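Local coordinates for DNA repair protein RecO (Deinococcus radiodurans, PDB 1U5K), which probably takes part in DNA repair and in recombination by the RecF pathway, and binds a zinc ion, at residues L83-P86 with E87-A90; V198-S201 with F202-P205; D114-A117 with A118-R121. All coordinates share one frame; numbering follows the deposited sequence.

Contact 1: residues L83-P86 with E87-A90; sequences LAEP and ERYA
Glu85 and Arg88 run side by side and point the same way, and their end groups meet at OE1 of the glutamate. Arg88 NE donates to Glu85 OE1 at 2.9 Å in a salt bridge. The carboxylate and guanidinium planes stand 85° apart: OE1 lies at the edge of the guanidinium, close to its plane, while NE comes to OE1 from above the carboxylate plane. A water links the pair, donating to Glu85 OE1 at 2.9 Å and accepting from Arg88 NH2 at 2.8 Å. With CG anti to the carbonyl carbon (chi1 -59°) and the chain extended as far as NE, Arg88 reaches the carboxylate.

Glu85 also holds the N-cap position of helix 86-102, where its O accepts from Tyr89 N at 2.8 Å. The first N-H groups of a helix have no carbonyl a turn earlier to bond, so Pro86, lacking one, loses nothing; its O accepts from Ala90 N. Leu83 crosses Arg88 at about a right angle, its CD2 4.1 Å from Arg88 CB, while Leu83 O lies at the edge of the Tyr89 ring. Arg88 NH1 bonds Val123 O and Gln126 O, holding the guanidinium at the C-terminal end of helix 110-125. Its positive charge probably offsets that of Glu85.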
ATOM      1  N   LEU A  83      -4.889 -20.447  -9.635  1.00 30.25           N
ATOM      2  CA  LEU A  83      -4.626 -19.195  -8.923  1.00 30.24           C
ATOM      3  C   LEU A  83      -5.166 -19.133  -7.503  1.00 31.26           C
ATOM      4  O   LEU A  83      -4.769 -18.260  -6.732  1.00 31.60           O
ATOM      5  CB  LEU A  83      -5.096 -17.993  -9.740  1.00 29.73           C
ATOM      6  CG  LEU A  83      -4.355 -17.740 -11.050  1.00 26.50           C
ATOM      7  CD1 LEU A  83      -4.838 -16.486 -11.778  1.00 28.02           C
ATOM      8  CD2 LEU A  83      -2.844 -17.733 -10.836  1.00 28.37           C
ATOM      9  N   ALA A  84      -6.029 -20.070  -7.118  1.00 32.76           N
ATOM     10  CA  ALA A  84      -6.427 -20.179  -5.717  1.00 33.17           C
ATOM     11  C   ALA A  84      -5.329 -20.761  -4.830  1.00 33.20           C
ATOM     12  O   ALA A  84      -5.342 -20.590  -3.614  1.00 34.01           O
ATOM     13  CB  ALA A  84      -7.725 -20.964  -5.575  1.00 33.92           C
ATOM     14  N   GLU A  85      -4.324 -21.399  -5.416  1.00 33.32           N
ATOM     15  CA  GLU A  85      -3.166 -21.811  -4.636  1.00 33.87           C
ATOM     16  C   GLU A  85      -2.457 -20.551  -4.117  1.00 34.29           C
ATOM     17  O   GLU A  85      -2.167 -19.653  -4.907  1.00 33.40           O
ATOM     18  CB  GLU A  85      -2.215 -22.666  -5.473  1.00 33.93           C
ATOM     19  CG  GLU A  85      -2.775 -23.967  -6.033  1.00 36.41           C
ATOM     20  CD  GLU A  85      -1.825 -24.613  -7.027  1.00 37.61           C
ATOM     21  OE1 GLU A  85      -0.600 -24.387  -6.931  1.00 39.58           O
ATOM     22  OE2 GLU A  85      -2.291 -25.348  -7.925  1.00 41.46           O
ATOM     23  N   PRO A  86      -2.193 -20.458  -2.814  1.00 34.33           N
ATOM     24  CA  PRO A  86      -1.679 -19.215  -2.220  1.00 34.27           C
ATOM     25  C   PRO A  86      -0.429 -18.594  -2.853  1.00 33.14           C
ATOM     26  O   PRO A  86      -0.359 -17.370  -2.976  1.00 32.80           O
ATOM     27  CB  PRO A  86      -1.420 -19.585  -0.755  1.00 34.21           C
ATOM     28  CG  PRO A  86      -2.291 -20.770  -0.490  1.00 36.01           C
ATOM     29  CD  PRO A  86      -2.442 -21.502  -1.802  1.00 34.43           C
ATOM     30  N   GLU A  87       0.545 -19.403  -3.245  1.00 31.76           N
ATOM     31  CA  GLU A  87       1.748 -18.873  -3.875  1.00 31.85           C
ATOM     32  C   GLU A  87       1.478 -18.279  -5.263  1.00 29.93           C
ATOM     33  O   GLU A  87       2.014 -17.232  -5.631  1.00 30.16           O
ATOM     34  CB  GLU A  87       2.855 -19.924  -3.958  1.00 32.33           C
ATOM     35  CG  GLU A  87       4.048 -19.416  -4.745  1.00 37.16           C
ATOM     36  CD  GLU A  87       5.254 -20.334  -4.748  1.00 42.83           C
ATOM     37  OE1 GLU A  87       5.118 -21.458  -5.266  1.00 48.79           O
ATOM     38  OE2 GLU A  87       6.326 -19.912  -4.261  1.00 46.55           O
ATOM     39  N   ARG A  88       0.645 -18.964  -6.033  1.00 28.04           N
ATOM     40  CA  ARG A  88       0.228 -18.502  -7.345  1.00 26.99           C
ATOM     41  C   ARG A  88      -0.650 -17.262  -7.230  1.00 26.40           C
ATOM     42  O   ARG A  88      -0.492 -16.321  -7.993  1.00 25.48           O
ATOM     43  CB  ARG A  88      -0.484 -19.627  -8.098  1.00 27.75           C
ATOM     44  CG  ARG A  88       0.382 -20.877  -8.293  1.00 27.38           C
ATOM     45  CD  ARG A  88      -0.225 -21.916  -9.186  1.00 29.75           C
ATOM     46  NE  ARG A  88       0.618 -23.102  -9.235  1.00 31.17           N
ATOM     47  CZ  ARG A  88       1.639 -23.304 -10.046  1.00 30.72           C
ATOM     48  NH1 ARG A  88       1.970 -22.409 -10.969  1.00 32.40           N
ATOM     49  NH2 ARG A  88       2.341 -24.424  -9.920  1.00 32.28           N
ATOM     50  N   TYR A  89      -1.608 -17.265  -6.309  1.00 26.04           N
ATOM     51  CA  TYR A  89      -2.416 -16.086  -6.061  1.00 25.45           C
ATOM     52  C   TYR A  89      -1.537 -14.861  -5.815  1.00 24.07           C
ATOM     53  O   TYR A  89      -1.783 -13.810  -6.397  1.00 23.98           O
ATOM     54  CB  TYR A  89      -3.370 -16.307  -4.888  1.00 25.95           C
ATOM     55  CG  TYR A  89      -4.390 -15.223  -4.709  1.00 26.63           C
ATOM     56  CD1 TYR A  89      -5.695 -15.395  -5.146  1.00 33.84           C
ATOM     57  CD2 TYR A  89      -4.070 -14.036  -4.039  1.00 32.86           C
ATOM     58  CE1 TYR A  89      -6.643 -14.410  -4.956  1.00 31.79           C
ATOM     59  CE2 TYR A  89      -5.016 -13.046  -3.834  1.00 31.50           C
ATOM     60  CZ  TYR A  89      -6.309 -13.256  -4.288  1.00 36.86           C
ATOM     61  OH  TYR A  89      -7.288 -12.296  -4.127  1.00 37.75           O
ATOM     62  N   ALA A  90      -0.509 -15.018  -4.992  1.00 23.73           N
ATOM     63  CA  ALA A  90       0.376 -13.935  -4.594  1.00 24.05           C
ATOM     64  C   ALA A  90       1.071 -13.307  -5.793  1.00 23.40           C
ATOM     65  O   ALA A  90       1.175 -12.090  -5.855  1.00 22.80           O
ATOM     66  CB  ALA A  90       1.392 -14.404  -3.544  1.00 24.40           C
TER
HETATM   67  O   HOH W   1       1.171 -26.274  -8.173  1.00 48.52           O

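Contact 2: residues V198-S201 with F202-P205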
ATOM      1  N   VAL A 198       9.775 -13.912 -23.920  1.00 29.90           N
ATOM      2  CA  VAL A 198       9.517 -14.493 -22.611  1.00 30.43           C
ATOM      3  C   VAL A 198       9.764 -16.006 -22.601  1.00 30.20           C
ATOM      4  O   VAL A 198      10.257 -16.584 -21.634  1.00 29.53           O
ATOM      5  CB  VAL A 198       8.143 -14.070 -22.031  1.00 31.47           C
ATOM      6  CG1 VAL A 198       7.997 -12.553 -22.016  1.00 32.67           C
ATOM      7  CG2 VAL A 198       6.977 -14.673 -22.769  1.00 32.05           C
ATOM      8  N   ARG A 199       9.475 -16.669 -23.713  1.00 30.97           N
ATOM      9  CA  ARG A 199       9.829 -18.078 -23.813  1.00 30.98           C
ATOM     10  C   ARG A 199      11.314 -18.336 -23.591  1.00 30.40           C
ATOM     11  O   ARG A 199      11.688 -19.132 -22.740  1.00 31.58           O
ATOM     12  CB  ARG A 199       9.410 -18.615 -25.174  1.00 32.74           C
ATOM     13  CG  ARG A 199       9.556 -20.114 -25.281  1.00 32.63           C
ATOM     14  CD  ARG A 199       8.626 -20.580 -26.356  1.00 35.96           C
ATOM     15  NE  ARG A 199       8.854 -21.988 -26.614  1.00 36.68           N
ATOM     16  CZ  ARG A 199       8.244 -22.642 -27.589  1.00 36.51           C
ATOM     17  NH1 ARG A 199       7.374 -22.017 -28.371  1.00 34.20           N
ATOM     18  NH2 ARG A 199       8.496 -23.932 -27.732  1.00 35.29           N
ATOM     19  N   ALA A 200      12.174 -17.612 -24.293  1.00 30.84           N
ATOM     20  CA  ALA A 200      13.616 -17.674 -24.082  1.00 31.02           C
ATOM     21  C   ALA A 200      14.033 -17.426 -22.635  1.00 31.45           C
ATOM     22  O   ALA A 200      14.831 -18.180 -22.082  1.00 32.52           O
ATOM     23  CB  ALA A 200      14.321 -16.693 -25.012  1.00 31.67           C
ATOM     24  N   SER A 201      13.487 -16.398 -21.994  1.00 30.89           N
ATOM     25  CA  SER A 201      13.806 -16.117 -20.597  1.00 30.29           C
ATOM     26  C   SER A 201      13.364 -17.182 -19.599  1.00 30.71           C
ATOM     27  O   SER A 201      14.074 -17.448 -18.631  1.00 29.35           O
ATOM     28  CB  SER A 201      13.231 -14.758 -20.192  1.00 30.71           C
ATOM     29  OG  SER A 201      13.975 -13.719 -20.791  1.00 26.56           O
ATOM     30  N   PHE A 202      12.204 -17.786 -19.826  1.00 33.28           N
ATOM     31  CA  PHE A 202      11.696 -18.856 -18.970  1.00 35.00           C
ATOM     32  C   PHE A 202      12.654 -20.043 -18.934  1.00 36.97           C
ATOM     33  O   PHE A 202      12.665 -20.811 -17.971  1.00 36.49           O
ATOM     34  CB  PHE A 202      10.336 -19.388 -19.436  1.00 34.57           C
ATOM     35  CG  PHE A 202       9.166 -18.471 -19.222  1.00 33.63           C
ATOM     36  CD1 PHE A 202       7.954 -18.791 -19.809  1.00 32.41           C
ATOM     37  CD2 PHE A 202       9.247 -17.305 -18.475  1.00 33.87           C
ATOM     38  CE1 PHE A 202       6.843 -17.979 -19.660  1.00 37.08           C
ATOM     39  CE2 PHE A 202       8.144 -16.494 -18.317  1.00 35.21           C
ATOM     40  CZ  PHE A 202       6.927 -16.825 -18.886  1.00 36.04           C
ATOM     41  N   GLU A 203      13.440 -20.205 -19.991  1.00 40.22           N
ATOM     42  CA  GLU A 203      14.378 -21.314 -20.092  1.00 43.28           C
ATOM     43  C   GLU A 203      15.676 -21.011 -19.347  1.00 43.81           C
ATOM     44  O   GLU A 203      16.426 -21.921 -19.002  1.00 43.98           O
ATOM     45  CB  GLU A 203      14.577 -21.696 -21.565  1.00 44.73           C
ATOM     46  CG  GLU A 203      15.889 -21.190 -22.149  1.00 51.16           C
ATOM     47  CD  GLU A 203      15.833 -20.736 -23.599  1.00 58.59           C
ATOM     48  OE1 GLU A 203      15.069 -21.319 -24.410  1.00 63.53           O
ATOM     49  OE2 GLU A 203      16.596 -19.786 -23.905  1.00 60.53           O
ATOM     50  N   GLN A 204      15.938 -19.744 -19.035  1.00 44.39           N
ATOM     51  CA  GLN A 204      17.145 -19.379 -18.304  1.00 43.87           C
ATOM     52  C   GLN A 204      16.901 -18.746 -16.946  1.00 42.26           C
ATOM     53  O   GLN A 204      17.320 -17.604 -16.738  1.00 42.19           O
ATOM     54  CB  GLN A 204      17.966 -18.384 -19.130  1.00 45.29           C
ATOM     55  CG  GLN A 204      18.127 -18.732 -20.599  1.00 50.57           C
ATOM     56  CD  GLN A 204      19.523 -18.465 -21.144  1.00 58.67           C
ATOM     57  OE1 GLN A 204      20.434 -18.081 -20.402  1.00 63.72           O
ATOM     58  NE2 GLN A 204      19.698 -18.686 -22.445  1.00 61.85           N
ATOM     59  N   PRO A 205      16.284 -19.450 -16.002  1.00 40.48           N
ATOM     60  CA  PRO A 205      16.012 -18.830 -14.704  1.00 39.44           C
ATOM     61  C   PRO A 205      17.281 -18.401 -13.966  1.00 39.12           C
ATOM     62  O   PRO A 205      18.316 -19.060 -14.044  1.00 38.49           O
ATOM     63  CB  PRO A 205      15.269 -19.920 -13.922  1.00 39.61           C
ATOM     64  CG  PRO A 205      15.633 -21.214 -14.601  1.00 39.62           C
ATOM     65  CD  PRO A 205      15.834 -20.855 -16.041  1.00 40.64           C
TER
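Ser201 O is gripped by two N-H groups, Gln204 N at 3.0 Å and the indole NE1 of Trp131 on helix 129-141. The setting is the last, weakly bonded turn of the short helix 198-203, where bonding shifts from i to i+4 toward the i to i+3 spacing of a 3-10 turn. Phe202 N still makes a good alpha-helical bond to Val198 O, at 2.9 Å and 159°. Glu203 N instead divides its hydrogen between Ala200 O at 3.2 Å and, weakly, Arg199 O. In both i to i+3 bonds, Glu203 N to Ala200 O and Gln204 N to Ser201 O, the donor stands well above the carbonyl plane.

Glu203 folds back beside this turn, its chain bent at chi2 and its chi1 of 103° away from any staggered position. That places OE2 only 3.0 Å from Ala200 O, two acceptors side by side, so the placement of the carboxylate is doubtful. Ser201, small and buried, packs on Val135. Phe202, whose CG lies anti to its carbonyl carbon (chi1 -72°), swings its ring back along the helix, where CZ comes 4.4 Å from Val198 CB. The same ring lies with one face against Val198 O, which sits off centre, 3.2 Å above its plane.

Contact 3: residues D114-A117 with A118-R121; sequences DLFA and ASLR
Phe116 and Leu120, one helical turn apart, form the close-packed side of this contact. CG of the leucine sits over one face of the phenyl ring, and Leu120 CD1 approaches Phe116 CE2 to 3.8 Å, the two side chains crossing at a slant. The ring's place follows from chi1 of 176°, which sets CG anti to the backbone N. Beside it Ser119 OG, lodged between its own N and carbonyl carbon, turns back to give a 2.7 Å hydrogen bond to Phe116 O, in the carbonyl plane and on a lone pair. This bond satisfies the buried hydroxyl within the helix. Phe116 O takes a second donor, Leu120 N at 3.2 Å.

All of this belongs to helix 110-125, which is packed between neighbours: Phe116 touches Ile11 and Ile13 of strand 5-17 and Met95 and Ala99 of helix 86-102, while Leu115 faces helix 129-141. Replacing Phe116 with an alanine would probably leave a gap among Leu120, Ile11 and Met95 and set the leucine branches free to shift.

The other side is looser and polar. Arg121 bends at chi3 to turn a guanidinium face to Ala118 CA, which lies toward the rim of the group, bringing NH1 3.7 Å from Ala117 CB; the two small alanines allow this. One water bridges the turn, donating to Asp114 O at 2.7 Å and accepting from Arg121 NH1 at 2.9 Å.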
ATOM      1  N   ASP A 114      -2.098  -8.497 -23.878  1.00 25.51           N
ATOM      2  CA  ASP A 114      -1.776  -9.880 -24.231  1.00 25.70           C
ATOM      3  C   ASP A 114      -0.649 -10.447 -23.368  1.00 24.37           C
ATOM      4  O   ASP A 114      -0.690 -11.600 -22.929  1.00 24.09           O
ATOM      5  CB  ASP A 114      -1.318  -9.964 -25.684  1.00 26.91           C
ATOM      6  CG  ASP A 114      -2.464  -9.852 -26.666  1.00 30.28           C
ATOM      7  OD1 ASP A 114      -3.625 -10.173 -26.318  1.00 34.47           O
ATOM      8  OD2 ASP A 114      -2.241  -9.450 -27.821  1.00 33.83           O
ATOM      9  N   LEU A 115       0.369  -9.620 -23.163  1.00 24.21           N
ATOM     10  CA  LEU A 115       1.471  -9.951 -22.276  1.00 23.41           C
ATOM     11  C   LEU A 115       1.011 -10.110 -20.837  1.00 22.87           C
ATOM     12  O   LEU A 115       1.486 -11.007 -20.130  1.00 23.04           O
ATOM     13  CB  LEU A 115       2.555  -8.883 -22.316  1.00 24.90           C
ATOM     14  CG  LEU A 115       4.045  -9.194 -22.431  1.00 31.53           C
ATOM     15  CD1 LEU A 115       4.787  -8.301 -21.459  1.00 36.91           C
ATOM     16  CD2 LEU A 115       4.526 -10.635 -22.327  1.00 32.39           C
ATOM     17  N   PHE A 116       0.151  -9.209 -20.365  1.00 23.73           N
ATOM     18  CA  PHE A 116      -0.407  -9.374 -19.021  1.00 23.44           C
ATOM     19  C   PHE A 116      -1.173 -10.691 -18.831  1.00 23.36           C
ATOM     20  O   PHE A 116      -0.978 -11.422 -17.856  1.00 23.62           O
ATOM     21  CB  PHE A 116      -1.279  -8.178 -18.643  1.00 23.42           C
ATOM     22  CG  PHE A 116      -1.943  -8.338 -17.319  1.00 21.37           C
ATOM     23  CD1 PHE A 116      -1.215  -8.155 -16.153  1.00 25.24           C
ATOM     24  CD2 PHE A 116      -3.270  -8.686 -17.240  1.00 21.45           C
ATOM     25  CE1 PHE A 116      -1.810  -8.347 -14.924  1.00 25.07           C
ATOM     26  CE2 PHE A 116      -3.871  -8.866 -16.020  1.00 23.54           C
ATOM     27  CZ  PHE A 116      -3.143  -8.701 -14.862  1.00 22.10           C
ATOM     28  N   ALA A 117      -2.059 -11.004 -19.767  1.00 23.65           N
ATOM     29  CA  ALA A 117      -2.845 -12.230 -19.717  1.00 23.84           C
ATOM     30  C   ALA A 117      -1.923 -13.449 -19.689  1.00 23.71           C
ATOM     31  O   ALA A 117      -2.127 -14.375 -18.891  1.00 23.83           O
ATOM     32  CB  ALA A 117      -3.819 -12.296 -20.891  1.00 25.35           C
ATOM     33  N   ALA A 118      -0.850 -13.403 -20.475  1.00 23.63           N
ATOM     34  CA  ALA A 118       0.104 -14.519 -20.520  1.00 24.17           C
ATOM     35  C   ALA A 118       0.828 -14.666 -19.189  1.00 23.47           C
ATOM     36  O   ALA A 118       1.142 -15.769 -18.761  1.00 22.41           O
ATOM     37  CB  ALA A 118       1.114 -14.319 -21.648  1.00 24.17           C
ATOM     38  N   SER A 119       1.077 -13.543 -18.518  1.00 23.94           N
ATOM     39  CA  SER A 119       1.722 -13.552 -17.216  1.00 22.63           C
ATOM     40  C   SER A 119       0.870 -14.310 -16.219  1.00 22.27           C
ATOM     41  O   SER A 119       1.399 -15.097 -15.444  1.00 24.36           O
ATOM     42  CB  SER A 119       2.094 -12.130 -16.747  1.00 23.67           C
ATOM     43  OG  SER A 119       1.035 -11.489 -16.074  1.00 23.56           O
ATOM     44  N   LEU A 120      -0.436 -14.083 -16.231  1.00 22.06           N
ATOM     45  CA  LEU A 120      -1.350 -14.816 -15.371  1.00 22.83           C
ATOM     46  C   LEU A 120      -1.423 -16.314 -15.694  1.00 22.85           C
ATOM     47  O   LEU A 120      -1.432 -17.138 -14.791  1.00 23.44           O
ATOM     48  CB  LEU A 120      -2.751 -14.213 -15.425  1.00 22.07           C
ATOM     49  CG  LEU A 120      -2.922 -12.789 -14.896  1.00 22.53           C
ATOM     50  CD1 LEU A 120      -4.397 -12.461 -14.795  1.00 26.30           C
ATOM     51  CD2 LEU A 120      -2.200 -12.504 -13.598  1.00 22.65           C
ATOM     52  N   ARG A 121      -1.500 -16.672 -16.967  1.00 24.21           N
ATOM     53  CA  ARG A 121      -1.388 -18.064 -17.390  1.00 24.71           C
ATOM     54  C   ARG A 121      -0.104 -18.709 -16.883  1.00 24.54           C
ATOM     55  O   ARG A 121      -0.149 -19.770 -16.277  1.00 25.33           O
ATOM     56  CB  ARG A 121      -1.468 -18.146 -18.919  1.00 24.81           C
ATOM     57  CG  ARG A 121      -2.903 -17.946 -19.367  1.00 24.77           C
ATOM     58  CD  ARG A 121      -3.204 -18.299 -20.810  1.00 26.00           C
ATOM     59  NE  ARG A 121      -2.219 -17.860 -21.782  1.00 25.54           N
ATOM     60  CZ  ARG A 121      -2.233 -16.682 -22.391  1.00 28.76           C
ATOM     61  NH1 ARG A 121      -3.122 -15.740 -22.083  1.00 31.59           N
ATOM     62  NH2 ARG A 121      -1.293 -16.432 -23.283  1.00 27.43           N
TER
HETATM   63  O   HOH W   2      -2.235 -13.652 -23.895  1.00 27.71           O

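How the contacts relate
Contact 3 is the middle member of the set. Its centre lies about 15 Å from the centre of contact 1 and about 15 Å from that of contact 2, and it touches both: Leu83 CD2 packs 4.2 Å from Leu120 O, and Val198 CG1 lies 4.0 Å from Leu115 CD2. Contacts 1 and 2 do not meet; their centres are about 21 Å apart and their nearest atoms about 11 Å. Along the chain the three follow in series, 83-90, 114-121, 198-205, with the helices of contacts 1 and 3 consecutive. The zinc ion, held by Cys153, Cys156, Cys173 and Cys176, lies away from all three, which are local contacts within helices or at their ends.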